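PDB 4ETM: Low molecular weight protein-tyrosine-phosphatase YfkJ from Bacillus subtilis, which removes phosphate from phosphotyrosine-containing proteins by hydrolysis and takes part in resistance to ethanol stress. Local coordinates for residues 40-45 against 159-164; 55-60 against 89-94. All blocks are in the same frame, centred on the assembly; numbering follows the deposited sequence.

Overall arrangement
Both contacts belong to the single phosphatase domain and lie largely buried, on opposite sides of the chain's centre, with their own centres 21 Å apart. Interaction 1 packs helix 31-45 against helix 149-170 through aliphatic side-chain atoms and stretches of backbone, with no hydrogen bond between the two segments. Interaction 2 works at the outer edge of the parallel sheet, where strand 52-58 and the turn after it receive the 89-94 segment through backbone hydrogen bonds, a salt bridge and a small apolar patch. Helix 31-45 and strand 52-58 are consecutive elements, and the nearest atoms of the two contacts are about 5 Å apart without touching. Interaction 2 is the closer to the nucleophile Cys25.

Interaction 1 (40-45 against 159-164); sequences RDLAAK and GCEQLL
Leu42 reaches from segment 40-45 of helix 31-45 onto the neighbouring helix, and its tip and its base meet different residues there. Its CG lies anti to the carbonyl carbon (chi1 -66°), and with chi2 -173° CD1 continues extended onto the turn at Cys160 and Glu161. CD1 sits 3.6 Å from Glu161 CG, the two side chains crossing obliquely, and 3.9 Å from Cys160 CB. The contact with Glu161 thus uses the aliphatic part of a residue that is otherwise exposed. Nearer the backbone, CD2 of Leu164, coming the other way, lies 3.7 Å from Leu42 CB. Each of these methyls meets main chain as well: Leu164 CD2 is 3.6 Å from Leu42 C and 3.7 Å from Ala43 N, and Leu42 CD1 is 3.6 Å from Glu161 N. No polar bond links the segments. The axes of the two short segments approach to 9.9 Å with a signed crossing angle of -47°, and Leu42 and Leu164 span the gap. Cys160 and Leu164 also touch Phe39 of helix 31-45, and Leu163 packs on both Phe39 and Tyr131. Helix 31-45, which leads into strand 52-58 at the edge of the parallel sheet, is thereby packed on the long helix 149-170.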
loop_
_atom_site.group_PDB
_atom_site.type_symbol
_atom_site.label_atom_id
_atom_site.label_comp_id
_atom_site.label_asym_id
_atom_site.label_seq_id
_atom_site.Cartn_x
_atom_site.Cartn_y
_atom_site.Cartn_z
ATOM N N ARG A 40 -10.853 -20.743 6.737
ATOM C CA ARG A 40 -10.955 -22.181 6.485
ATOM C C ARG A 40 -12.091 -22.773 7.307
ATOM O O ARG A 40 -12.870 -23.586 6.800
ATOM C CB ARG A 40 -9.633 -22.882 6.804
ATOM C CG ARG A 40 -9.757 -24.383 6.996
ATOM C CD ARG A 40 -8.484 -25.119 6.607
ATOM N NE ARG A 40 -7.319 -24.650 7.338
ATOM C CZ ARG A 40 -6.270 -24.042 6.788
ATOM N NH1 ARG A 40 -6.200 -23.835 5.480
ATOM N NH2 ARG A 40 -5.273 -23.658 7.559
ATOM N N ASP A 41 -12.185 -22.357 8.566
ATOM C CA ASP A 41 -13.235 -22.820 9.464
ATOM C C ASP A 41 -14.628 -22.434 8.968
ATOM O O ASP A 41 -15.556 -23.256 8.993
ATOM C CB ASP A 41 -13.007 -22.270 10.875
ATOM C CG ASP A 41 -13.991 -22.828 11.879
ATOM O OD1 ASP A 41 -13.895 -24.037 12.182
ATOM O OD2 ASP A 41 -14.854 -22.061 12.367
ATOM N N LEU A 42 -14.778 -21.187 8.535
ATOM C CA LEU A 42 -16.039 -20.713 7.974
ATOM C C LEU A 42 -16.440 -21.503 6.731
ATOM O O LEU A 42 -17.594 -21.907 6.602
ATOM C CB LEU A 42 -15.986 -19.224 7.639
ATOM C CG LEU A 42 -15.848 -18.270 8.828
ATOM C CD1 LEU A 42 -15.972 -16.813 8.372
ATOM C CD2 LEU A 42 -16.886 -18.593 9.883
ATOM N N ALA A 43 -15.486 -21.729 5.825
ATOM C CA ALA A 43 -15.763 -22.508 4.617
ATOM C C ALA A 43 -16.236 -23.927 4.941
ATOM O O ALA A 43 -17.157 -24.451 4.301
ATOM C CB ALA A 43 -14.535 -22.562 3.713
ATOM N N ALA A 44 -15.586 -24.548 5.921
ATOM C CA ALA A 44 -15.943 -25.903 6.335
ATOM C C ALA A 44 -17.369 -25.957 6.871
ATOM O O ALA A 44 -18.108 -26.902 6.588
ATOM C CB ALA A 44 -14.958 -26.425 7.376
ATOM N N LYS A 45 -17.753 -24.936 7.631
ATOM C CA LYS A 45 -19.094 -24.863 8.207
ATOM C C LYS A 45 -20.161 -24.814 7.118
ATOM O O LYS A 45 -21.284 -25.290 7.309
ATOM C CB LYS A 45 -19.228 -23.640 9.116
ATOM C CG LYS A 45 -18.569 -23.786 10.482
ATOM C CD LYS A 45 -18.767 -22.527 11.313
ATOM C CE LYS A 45 -18.042 -22.605 12.650
ATOM N NZ LYS A 45 -17.793 -21.242 13.225
ATOM N N GLY A 159 -14.545 -9.776 8.384
ATOM C CA GLY A 159 -14.009 -9.696 7.044
ATOM C C GLY A 159 -14.109 -11.036 6.336
ATOM O O GLY A 159 -14.505 -11.087 5.172
ATOM N N CYS A 160 -13.726 -12.109 7.022
ATOM C CA CYS A 160 -13.764 -13.444 6.427
ATOM C C CYS A 160 -15.185 -13.891 6.121
ATOM O O CYS A 160 -15.423 -14.574 5.121
ATOM C CB CYS A 160 -13.082 -14.471 7.322
ATOM S SG CYS A 160 -11.280 -14.359 7.331
ATOM N N GLU A 161 -16.121 -13.511 6.987
ATOM C CA GLU A 161 -17.531 -13.792 6.757
ATOM C C GLU A 161 -18.021 -13.160 5.459
ATOM O O GLU A 161 -18.646 -13.831 4.632
ATOM C CB GLU A 161 -18.378 -13.312 7.943
ATOM C CG GLU A 161 -18.249 -14.199 9.163
ATOM C CD GLU A 161 -18.874 -13.599 10.404
ATOM O OE1 GLU A 161 -19.691 -12.660 10.269
ATOM O OE2 GLU A 161 -18.542 -14.071 11.514
ATOM N N GLN A 162 -17.746 -11.872 5.288
ATOM C CA GLN A 162 -18.181 -11.147 4.098
ATOM C C GLN A 162 -17.450 -11.648 2.863
ATOM O O GLN A 162 -18.049 -11.796 1.801
ATOM C CB GLN A 162 -17.928 -9.647 4.261
ATOM C CG GLN A 162 -18.727 -9.027 5.376
ATOM C CD GLN A 162 -20.199 -9.230 5.169
ATOM O OE1 GLN A 162 -20.670 -9.267 4.034
ATOM N NE2 GLN A 162 -20.939 -9.378 6.261
ATOM N N LEU A 163 -16.148 -11.886 3.006
ATOM C CA LEU A 163 -15.344 -12.411 1.905
ATOM C C LEU A 163 -15.915 -13.725 1.395
ATOM O O LEU A 163 -16.158 -13.872 0.199
ATOM C CB LEU A 163 -13.889 -12.634 2.340
ATOM C CG LEU A 163 -13.032 -13.361 1.287
ATOM C CD1 LEU A 163 -12.944 -12.588 -0.025
ATOM C CD2 LEU A 163 -11.639 -13.634 1.845
ATOM N N LEU A 164 -16.143 -14.670 2.305
ATOM C CA LEU A 164 -16.733 -15.959 1.930
ATOM C C LEU A 164 -18.085 -15.799 1.218
ATOM O O LEU A 164 -18.351 -16.493 0.238
ATOM C CB LEU A 164 -16.853 -16.886 3.143
ATOM C CG LEU A 164 -17.488 -18.265 2.910
ATOM C CD1 LEU A 164 -16.814 -19.012 1.759
ATOM C CD2 LEU A 164 -17.422 -19.094 4.191
#

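Interaction 2 (55-60 against 89-94); sequences DSAGIG and RQVSEQ. With K (potassium ion), chain E.
Asp55 and Arg89 meet tip to tip in a salt bridge that uses one carboxylate oxygen. Arg89 presents NE and NH2 side-on, and both donate to Asp55 OD2, at 3.2 Å from NE and 3.0 Å from NH2. OD2 lies near the guanidinium plane, whereas both nitrogens approach it from the same face of the carboxylate, whose plane is turned 25° from the guanidinium. Ala57 CB covers the centre of one guanidinium face, 3.9 Å above it. Beyond this, the backbones pair at a single bridge: Gly58 N donates to Arg89 O, and Val91 N to Gly58 O. The extended Gln90 side chain, its CG anti to the backbone N (chi1 -178°), adds a nearly straight bond from NE2 to Ile59 O (2.9 Å, 177°), while Val91 packs on Ala57 and Ile59. In the next shell, Asp95 forms a second salt bridge with Arg89 through NH1. Asn28 accepts from Arg89 N, and Ser56 O lies a long 3.3 Å from a potassium ion that Asn28 OD1 also binds. The 89-94 segment borders the end of outermost strand 52-58 of the parallel beta-sheet in the alpha/beta fold, with Gly58 close to Cys25, the nucleophile that opens this family's CX5R P-loop.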
loop_
_atom_site.group_PDB
_atom_site.type_symbol
_atom_site.label_atom_id
_atom_site.label_comp_id
_atom_site.label_asym_id
_atom_site.label_seq_id
_atom_site.Cartn_x
_atom_site.Cartn_y
_atom_site.Cartn_z
ATOM N N ASP A 55 -4.605 -20.279 1.977
ATOM C CA ASP A 55 -3.209 -20.300 2.406
ATOM C C ASP A 55 -2.895 -18.881 2.859
ATOM O O ASP A 55 -3.736 -17.991 2.723
ATOM C CB ASP A 55 -2.272 -20.704 1.260
ATOM C CG ASP A 55 -0.835 -20.953 1.718
ATOM O OD1 ASP A 55 -0.609 -21.194 2.928
ATOM O OD2 ASP A 55 0.082 -20.926 0.855
ATOM N N SER A 56 -1.709 -18.654 3.415
ATOM C CA SER A 56 -1.304 -17.284 3.723
ATOM C C SER A 56 0.152 -17.063 3.354
ATOM O O SER A 56 0.824 -17.986 2.982
ATOM C CB SER A 56 -1.615 -16.881 5.173
ATOM O OG SER A 56 -1.071 -17.759 6.134
ATOM N N ALA A 57 0.638 -15.842 3.426
ATOM C CA ALA A 57 2.052 -15.565 3.153
ATOM C C ALA A 57 2.321 -14.130 3.538
ATOM O O ALA A 57 1.395 -13.318 3.646
ATOM C CB ALA A 57 2.398 -15.786 1.674
ATOM N N GLY A 58 3.595 -13.792 3.715
ATOM C CA GLY A 58 3.940 -12.461 4.164
ATOM C C GLY A 58 4.761 -11.676 3.165
ATOM O O GLY A 58 5.486 -12.245 2.365
ATOM N N ILE A 59 4.649 -10.355 3.231
ATOM C CA ILE A 59 5.491 -9.494 2.430
ATOM C C ILE A 59 6.969 -9.635 2.800
ATOM O O ILE A 59 7.831 -9.730 1.910
ATOM C CB ILE A 59 5.077 -8.018 2.553
ATOM C CG1 ILE A 59 3.641 -7.819 2.054
ATOM C CG2 ILE A 59 6.032 -7.170 1.721
ATOM C CD1 ILE A 59 3.419 -8.314 0.632
ATOM N N GLY A 60 7.244 -9.656 4.108
ATOM C CA GLY A 60 8.610 -9.674 4.602
ATOM C C GLY A 60 9.071 -11.082 4.913
ATOM O O GLY A 60 8.268 -12.013 4.935
ATOM N N ARG A 89 5.691 -18.050 5.588
ATOM C CA ARG A 89 6.417 -18.045 4.323
ATOM C C ARG A 89 6.280 -16.682 3.675
ATOM O O ARG A 89 5.374 -15.914 4.009
ATOM C CB ARG A 89 5.910 -19.137 3.380
ATOM C CG ARG A 89 4.663 -18.775 2.574
ATOM C CD ARG A 89 4.279 -19.949 1.666
ATOM N NE ARG A 89 3.016 -19.762 0.959
ATOM C CZ ARG A 89 2.903 -19.131 -0.206
ATOM N NH1 ARG A 89 3.976 -18.605 -0.799
ATOM N NH2 ARG A 89 1.716 -19.017 -0.773
ATOM N N GLN A 90 7.187 -16.372 2.761
ATOM C CA GLN A 90 7.200 -15.076 2.118
ATOM C C GLN A 90 6.558 -15.213 0.747
ATOM O O GLN A 90 6.858 -16.141 0.010
ATOM C CB GLN A 90 8.635 -14.572 1.979
ATOM C CG GLN A 90 8.770 -13.184 1.367
ATOM C CD GLN A 90 10.173 -12.632 1.511
ATOM O OE1 GLN A 90 11.156 -13.374 1.449
ATOM N NE2 GLN A 90 10.280 -11.333 1.704
ATOM N N VAL A 91 5.676 -14.282 0.413
ATOM C CA VAL A 91 4.992 -14.308 -0.870
ATOM C C VAL A 91 5.972 -14.114 -2.033
ATOM O O VAL A 91 7.000 -13.458 -1.898
ATOM C CB VAL A 91 3.907 -13.227 -0.912
ATOM C CG1 VAL A 91 4.544 -11.843 -0.970
ATOM C CG2 VAL A 91 2.954 -13.463 -2.077
ATOM N N SER A 92 5.646 -14.709 -3.171
ATOM C CA SER A 92 6.489 -14.595 -4.349
ATOM C C SER A 92 5.631 -14.256 -5.555
ATOM O O SER A 92 4.395 -14.311 -5.489
ATOM C CB SER A 92 7.255 -15.890 -4.586
ATOM O OG SER A 92 6.369 -16.955 -4.846
ATOM N N GLU A 93 6.297 -13.898 -6.651
ATOM C CA GLU A 93 5.612 -13.565 -7.898
ATOM C C GLU A 93 4.678 -14.670 -8.362
ATOM O O GLU A 93 3.588 -14.398 -8.865
ATOM C CB GLU A 93 6.624 -13.260 -9.004
ATOM C CG GLU A 93 7.455 -12.012 -8.767
ATOM C CD GLU A 93 8.111 -11.511 -10.039
ATOM O OE1 GLU A 93 8.853 -10.506 -9.975
ATOM O OE2 GLU A 93 7.877 -12.120 -11.103
ATOM N N GLN A 94 5.102 -15.919 -8.198
ATOM C CA GLN A 94 4.300 -17.049 -8.665
ATOM C C GLN A 94 2.961 -17.172 -7.929
ATOM O O GLN A 94 1.984 -17.669 -8.487
ATOM C CB GLN A 94 5.096 -18.357 -8.584
ATOM C CG GLN A 94 4.449 -19.526 -9.318
ATOM C CD GLN A 94 4.202 -19.224 -10.788
ATOM O OE1 GLN A 94 5.081 -18.709 -11.485
ATOM N NE2 GLN A 94 2.997 -19.532 -11.264
HETATM K K K E . 1.893 -19.618 5.680
HETATM O O HOH W 1 0.982 -19.030 8.771
#